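Long-range contacts in RNA-binding protein Smaug (Drosophila melanogaster, PDB 1OXJ), which binds RNA, recognising it through a SAM domain that is followed in the same chain by a helical PHAT domain: residues 38-42 with 52-56; 146-150 with 162-166. Residues are numbered along the deposited sequence.

Overall arrangement
Both contacts pair a helix with one that follows soon after it in the chain, yet they share no element. Contact 1, in the SAM domain, sets the short helix 39-44 against the start of the long helix 49-77; contact 2, in the PHAT region, joins helix 136-150 to helix 159-170. Their centres lie about 33 Å apart, on opposite sides of the chain's centre, and their nearest atoms are about 18 Å apart. Each is partly buried, with leucines on the inner side and charged residues further out. Contact 1 is tighter in backbone spacing and has small residues at the interface; contact 2 buries more surface and adds a salt bridge.

Contact 1. Residues 38-42 with 52-56; sequences TEDFL and SHKLA
Two helical segments meet almost backbone to backbone, with the CA atoms of Glu39 and Ser52 only 5.0 Å apart. Residues 39-42 form the first turn of helix 39-44, whereas 52-56 lie near the start of helix 49-77; phi and psi are close to -60° and -45° in both. Thr38, extended at -125/159, is the N-cap of the first helix: its p rotamer lets OG1 accept a weak hydrogen bond from Phe41 N, while its carbonyl O accepts from Leu42 N at 3.1 Å.

Glu39 and Leu42 bury equal areas here. The CA-to-CB bond of Glu39 points sideways, and its t,t rotamer carries the carboxylate outward to the exposed His53, OE2 lying 3.3 Å from His53 ND1; the acid can thus stay near solvent while its methylenes pack, CB being 3.8 Å from Ala56 CB. The small methyl of Ala56 also admits the backbone, with Glu39 N at 3.6 Å from that CB. Leu42, in the mt rotamer, points inward and puts CD1 3.8 Å from Leu55 CB; it also touches Leu25, Ile37 and Val47, so a branched apolar side chain suits this buried place.

Ser52 comes next. It is small enough for the close approach, its CB 3.7 Å from Glu39 O. In the m rotamer its OG bonds back to Thr48 O, satisfying the buried hydroxyl, and lies 3.3 Å from Leu42 CB. Such packing of a short helix on the beginning of the SAM domain's long C-terminal helix is a feature of that domain's helical bundle.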
loop_
_atom_site.group_PDB
_atom_site.type_symbol
_atom_site.label_atom_id
_atom_site.label_comp_id
_atom_site.label_asym_id
_atom_site.label_seq_id
_atom_site.Cartn_x
_atom_site.Cartn_y
_atom_site.Cartn_z
ATOM N N THR A 38 -0.474 -0.083 -20.195
ATOM C CA THR A 38 -1.863 -0.204 -20.635
ATOM C C THR A 38 -2.119 -1.642 -21.072
ATOM O O THR A 38 -1.175 -2.379 -21.383
ATOM C CB THR A 38 -2.162 0.730 -21.827
ATOM O OG1 THR A 38 -1.212 0.492 -22.873
ATOM C CG2 THR A 38 -2.090 2.182 -21.398
ATOM N N GLU A 39 -3.388 -2.043 -21.092
ATOM C CA GLU A 39 -3.752 -3.401 -21.488
ATOM C C GLU A 39 -3.252 -3.693 -22.896
ATOM O O GLU A 39 -2.812 -4.806 -23.200
ATOM C CB GLU A 39 -5.279 -3.585 -21.430
ATOM C CG GLU A 39 -5.767 -4.957 -21.875
ATOM C CD GLU A 39 -7.278 -5.125 -21.725
ATOM O OE1 GLU A 39 -8.019 -4.153 -21.973
ATOM O OE2 GLU A 39 -7.725 -6.234 -21.375
ATOM N N ASP A 40 -3.309 -2.670 -23.742
ATOM C CA ASP A 40 -2.889 -2.764 -25.133
ATOM C C ASP A 40 -1.392 -3.061 -25.236
ATOM O O ASP A 40 -0.965 -3.896 -26.030
ATOM C CB ASP A 40 -3.247 -1.455 -25.833
ATOM C CG ASP A 40 -3.121 -1.537 -27.330
ATOM O OD1 ASP A 40 -3.399 -2.613 -27.903
ATOM O OD2 ASP A 40 -2.760 -0.509 -27.940
ATOM N N PHE A 41 -0.598 -2.374 -24.419
ATOM C CA PHE A 41 0.842 -2.582 -24.399
ATOM C C PHE A 41 1.170 -4.011 -23.967
ATOM O O PHE A 41 2.021 -4.671 -24.561
ATOM C CB PHE A 41 1.505 -1.599 -23.420
ATOM C CG PHE A 41 2.870 -2.037 -22.949
ATOM C CD1 PHE A 41 3.969 -1.991 -23.803
ATOM C CD2 PHE A 41 3.040 -2.548 -21.662
ATOM C CE1 PHE A 41 5.213 -2.450 -23.387
ATOM C CE2 PHE A 41 4.280 -3.008 -21.233
ATOM C CZ PHE A 41 5.372 -2.963 -22.095
ATOM N N LEU A 42 0.503 -4.477 -22.918
ATOM C CA LEU A 42 0.755 -5.816 -22.405
ATOM C C LEU A 42 0.451 -6.898 -23.438
ATOM O O LEU A 42 1.246 -7.823 -23.635
ATOM C CB LEU A 42 -0.063 -6.052 -21.130
ATOM C CG LEU A 42 0.321 -5.146 -19.956
ATOM C CD1 LEU A 42 -0.696 -5.309 -18.831
ATOM C CD2 LEU A 42 1.745 -5.496 -19.478
ATOM N N SER A 52 -3.397 -9.338 -19.159
ATOM C CA SER A 52 -3.208 -7.968 -19.636
ATOM C C SER A 52 -4.281 -7.096 -19.006
ATOM O O SER A 52 -3.997 -6.026 -18.464
ATOM C CB SER A 52 -3.323 -7.895 -21.164
ATOM O OG SER A 52 -2.219 -8.518 -21.802
ATOM N N HIS A 53 -5.524 -7.566 -19.074
ATOM C CA HIS A 53 -6.638 -6.828 -18.501
ATOM C C HIS A 53 -6.493 -6.690 -16.985
ATOM O O HIS A 53 -6.642 -5.601 -16.438
ATOM C CB HIS A 53 -7.964 -7.526 -18.831
ATOM C CG HIS A 53 -9.168 -6.786 -18.336
ATOM N ND1 HIS A 53 -9.456 -5.493 -18.722
ATOM C CD2 HIS A 53 -10.142 -7.145 -17.467
ATOM C CE1 HIS A 53 -10.555 -5.088 -18.109
ATOM N NE2 HIS A 53 -10.990 -6.072 -17.341
ATOM N N LYS A 54 -6.192 -7.793 -16.307
ATOM C CA LYS A 54 -6.050 -7.762 -14.860
ATOM C C LYS A 54 -4.914 -6.855 -14.391
ATOM O O LYS A 54 -5.096 -6.048 -13.482
ATOM C CB LYS A 54 -5.828 -9.170 -14.315
ATOM C CG LYS A 54 -5.800 -9.228 -12.801
ATOM C CD LYS A 54 -5.489 -10.639 -12.333
ATOM C CE LYS A 54 -5.562 -10.752 -10.823
ATOM N NZ LYS A 54 -5.240 -12.134 -10.374
ATOM N N LEU A 55 -3.745 -6.984 -15.007
ATOM C CA LEU A 55 -2.611 -6.155 -14.615
ATOM C C LEU A 55 -2.895 -4.689 -14.929
ATOM O O LEU A 55 -2.541 -3.801 -14.155
ATOM C CB LEU A 55 -1.334 -6.622 -15.326
ATOM C CG LEU A 55 -0.034 -5.905 -14.940
ATOM C CD1 LEU A 55 0.131 -5.877 -13.428
ATOM C CD2 LEU A 55 1.140 -6.625 -15.589
ATOM N N ALA A 56 -3.553 -4.431 -16.053
ATOM C CA ALA A 56 -3.871 -3.056 -16.413
ATOM C C ALA A 56 -4.793 -2.470 -15.347
ATOM O O ALA A 56 -4.656 -1.311 -14.968
ATOM C CB ALA A 56 -4.543 -3.007 -17.786
#

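Contact 2. Residues 146-150 with 162-166; sequences LDRSI and LKDLK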
loop_
_atom_site.group_PDB
_atom_site.type_symbol
_atom_site.label_atom_id
_atom_site.label_comp_id
_atom_site.label_asym_id
_atom_site.label_seq_id
_atom_site.Cartn_x
_atom_site.Cartn_y
_atom_site.Cartn_z
ATOM N N LEU A 146 1.390 -3.380 9.597
ATOM C CA LEU A 146 2.560 -2.739 10.185
ATOM C C LEU A 146 3.767 -3.610 9.879
ATOM O O LEU A 146 4.843 -3.117 9.554
ATOM C CB LEU A 146 2.381 -2.588 11.698
ATOM C CG LEU A 146 1.221 -1.679 12.118
ATOM C CD1 LEU A 146 1.084 -1.667 13.630
ATOM C CD2 LEU A 146 1.459 -0.276 11.593
ATOM N N ASP A 147 3.552 -4.914 9.965
ATOM C CA ASP A 147 4.577 -5.912 9.707
ATOM C C ASP A 147 5.187 -5.735 8.314
ATOM O O ASP A 147 6.407 -5.658 8.169
ATOM C CB ASP A 147 3.950 -7.300 9.860
ATOM C CG ASP A 147 4.956 -8.357 10.247
ATOM O OD1 ASP A 147 5.859 -8.054 11.058
ATOM O OD2 ASP A 147 4.832 -9.498 9.754
ATOM N N ARG A 148 4.340 -5.659 7.293
ATOM C CA ARG A 148 4.809 -5.481 5.920
ATOM C C ARG A 148 5.388 -4.081 5.708
ATOM O O ARG A 148 6.297 -3.903 4.905
ATOM C CB ARG A 148 3.662 -5.703 4.929
ATOM C CG ARG A 148 3.084 -7.114 4.915
ATOM C CD ARG A 148 4.009 -8.100 4.205
ATOM N NE ARG A 148 5.240 -8.360 4.950
ATOM C CZ ARG A 148 5.310 -9.108 6.049
ATOM N NH1 ARG A 148 4.218 -9.679 6.539
ATOM N NH2 ARG A 148 6.477 -9.287 6.659
ATOM N N SER A 149 4.859 -3.091 6.424
ATOM C CA SER A 149 5.341 -1.714 6.294
ATOM C C SER A 149 6.753 -1.561 6.875
ATOM O O SER A 149 7.584 -0.809 6.345
ATOM C CB SER A 149 4.383 -0.748 7.009
ATOM O OG SER A 149 3.092 -0.769 6.413
ATOM N N ILE A 150 7.022 -2.273 7.965
ATOM C CA ILE A 150 8.335 -2.211 8.610
ATOM C C ILE A 150 9.412 -2.681 7.636
ATOM O O ILE A 150 10.557 -2.231 7.694
ATOM C CB ILE A 150 8.363 -3.087 9.887
ATOM C CG1 ILE A 150 7.503 -2.436 10.975
ATOM C CG2 ILE A 150 9.790 -3.253 10.393
ATOM C CD1 ILE A 150 7.269 -3.311 12.194
ATOM N N LEU A 162 7.737 2.559 13.304
ATOM C CA LEU A 162 6.727 1.547 13.004
ATOM C C LEU A 162 6.811 0.385 13.988
ATOM O O LEU A 162 5.788 -0.102 14.463
ATOM C CB LEU A 162 6.886 1.041 11.564
ATOM C CG LEU A 162 6.472 2.053 10.486
ATOM C CD1 LEU A 162 6.963 1.614 9.112
ATOM C CD2 LEU A 162 4.950 2.210 10.507
ATOM N N LYS A 163 8.029 -0.055 14.301
ATOM C CA LYS A 163 8.208 -1.151 15.249
ATOM C C LYS A 163 7.669 -0.717 16.606
ATOM O O LYS A 163 7.035 -1.498 17.312
ATOM C CB LYS A 163 9.688 -1.520 15.377
ATOM C CG LYS A 163 10.321 -2.016 14.086
ATOM C CD LYS A 163 11.814 -2.254 14.275
ATOM C CE LYS A 163 12.479 -2.624 12.959
ATOM N NZ LYS A 163 13.951 -2.831 13.107
ATOM N N ASP A 164 7.923 0.533 16.968
ATOM C CA ASP A 164 7.443 1.064 18.239
ATOM C C ASP A 164 5.922 1.008 18.264
ATOM O O ASP A 164 5.326 0.452 19.189
ATOM C CB ASP A 164 7.899 2.517 18.428
ATOM C CG ASP A 164 9.391 2.638 18.687
ATOM O OD1 ASP A 164 9.895 3.779 18.726
ATOM O OD2 ASP A 164 10.058 1.595 18.854
ATOM N N LEU A 165 5.303 1.575 17.232
ATOM C CA LEU A 165 3.849 1.612 17.111
ATOM C C LEU A 165 3.255 0.203 17.218
ATOM O O LEU A 165 2.312 -0.029 17.982
ATOM C CB LEU A 165 3.457 2.237 15.769
ATOM C CG LEU A 165 2.142 3.023 15.680
ATOM C CD1 LEU A 165 1.888 3.396 14.228
ATOM C CD2 LEU A 165 0.982 2.205 16.223
ATOM N N LYS A 166 3.803 -0.728 16.442
ATOM C CA LYS A 166 3.332 -2.108 16.450
ATOM C C LYS A 166 3.491 -2.701 17.845
ATOM O O LYS A 166 2.670 -3.505 18.284
ATOM C CB LYS A 166 4.124 -2.944 15.438
ATOM C CG LYS A 166 3.694 -4.400 15.338
ATOM C CD LYS A 166 4.623 -5.182 14.413
ATOM C CE LYS A 166 4.339 -6.679 14.464
ATOM N NZ LYS A 166 5.298 -7.456 13.629
#
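The helical segments 146-150 and 162-166 run antiparallel, their axes 9.7 Å apart at closest approach and their N-to-C directions at 165°. Leu146 therefore faces Lys166, with CA atoms 6.3 Å apart, and Ile150 faces Leu162, at 6.0 Å.

Leucine and isoleucine fill the space between the backbones. Leu162 points across with its CB 3.6 Å from Ile150 CG1, and its CD1 reaches the carbonyl of Ser149, 3.7 Å from that O. On the same inner side, Leu146 lays CD1 3.6 Å from Lys166 CA, and its CD2 makes a looser contact of 4.4 Å with Leu162 CD2. Serine is compact enough to sit beside Leu162, and its buried OG is satisfied by Ile145 O in the preceding turn. Helices 136-150 and 159-170, to which these segments belong, form a helical hairpin of the PHAT domain, and helix 111-127 packs against it, Ile119 touching both Leu146 and Leu165.

Toward solvent the chemistry changes. Lys166 has a fully extended, all-t side chain whose methylenes pass Ile150, CD lying 3.9 Å from Ile150 CD1, before NZ donates a 2.7 Å hydrogen bond to Asp147 OD1 in a salt bridge. The second carboxylate oxygen, Asp147 OD2, is 3.3 Å from Arg148 NH1, a weak hydrogen bond within the same segment, also a salt bridge, that extends the charge network. Lys163, more exposed, contributes its aliphatic portion, with CE 3.8 Å from Ile150 CG2.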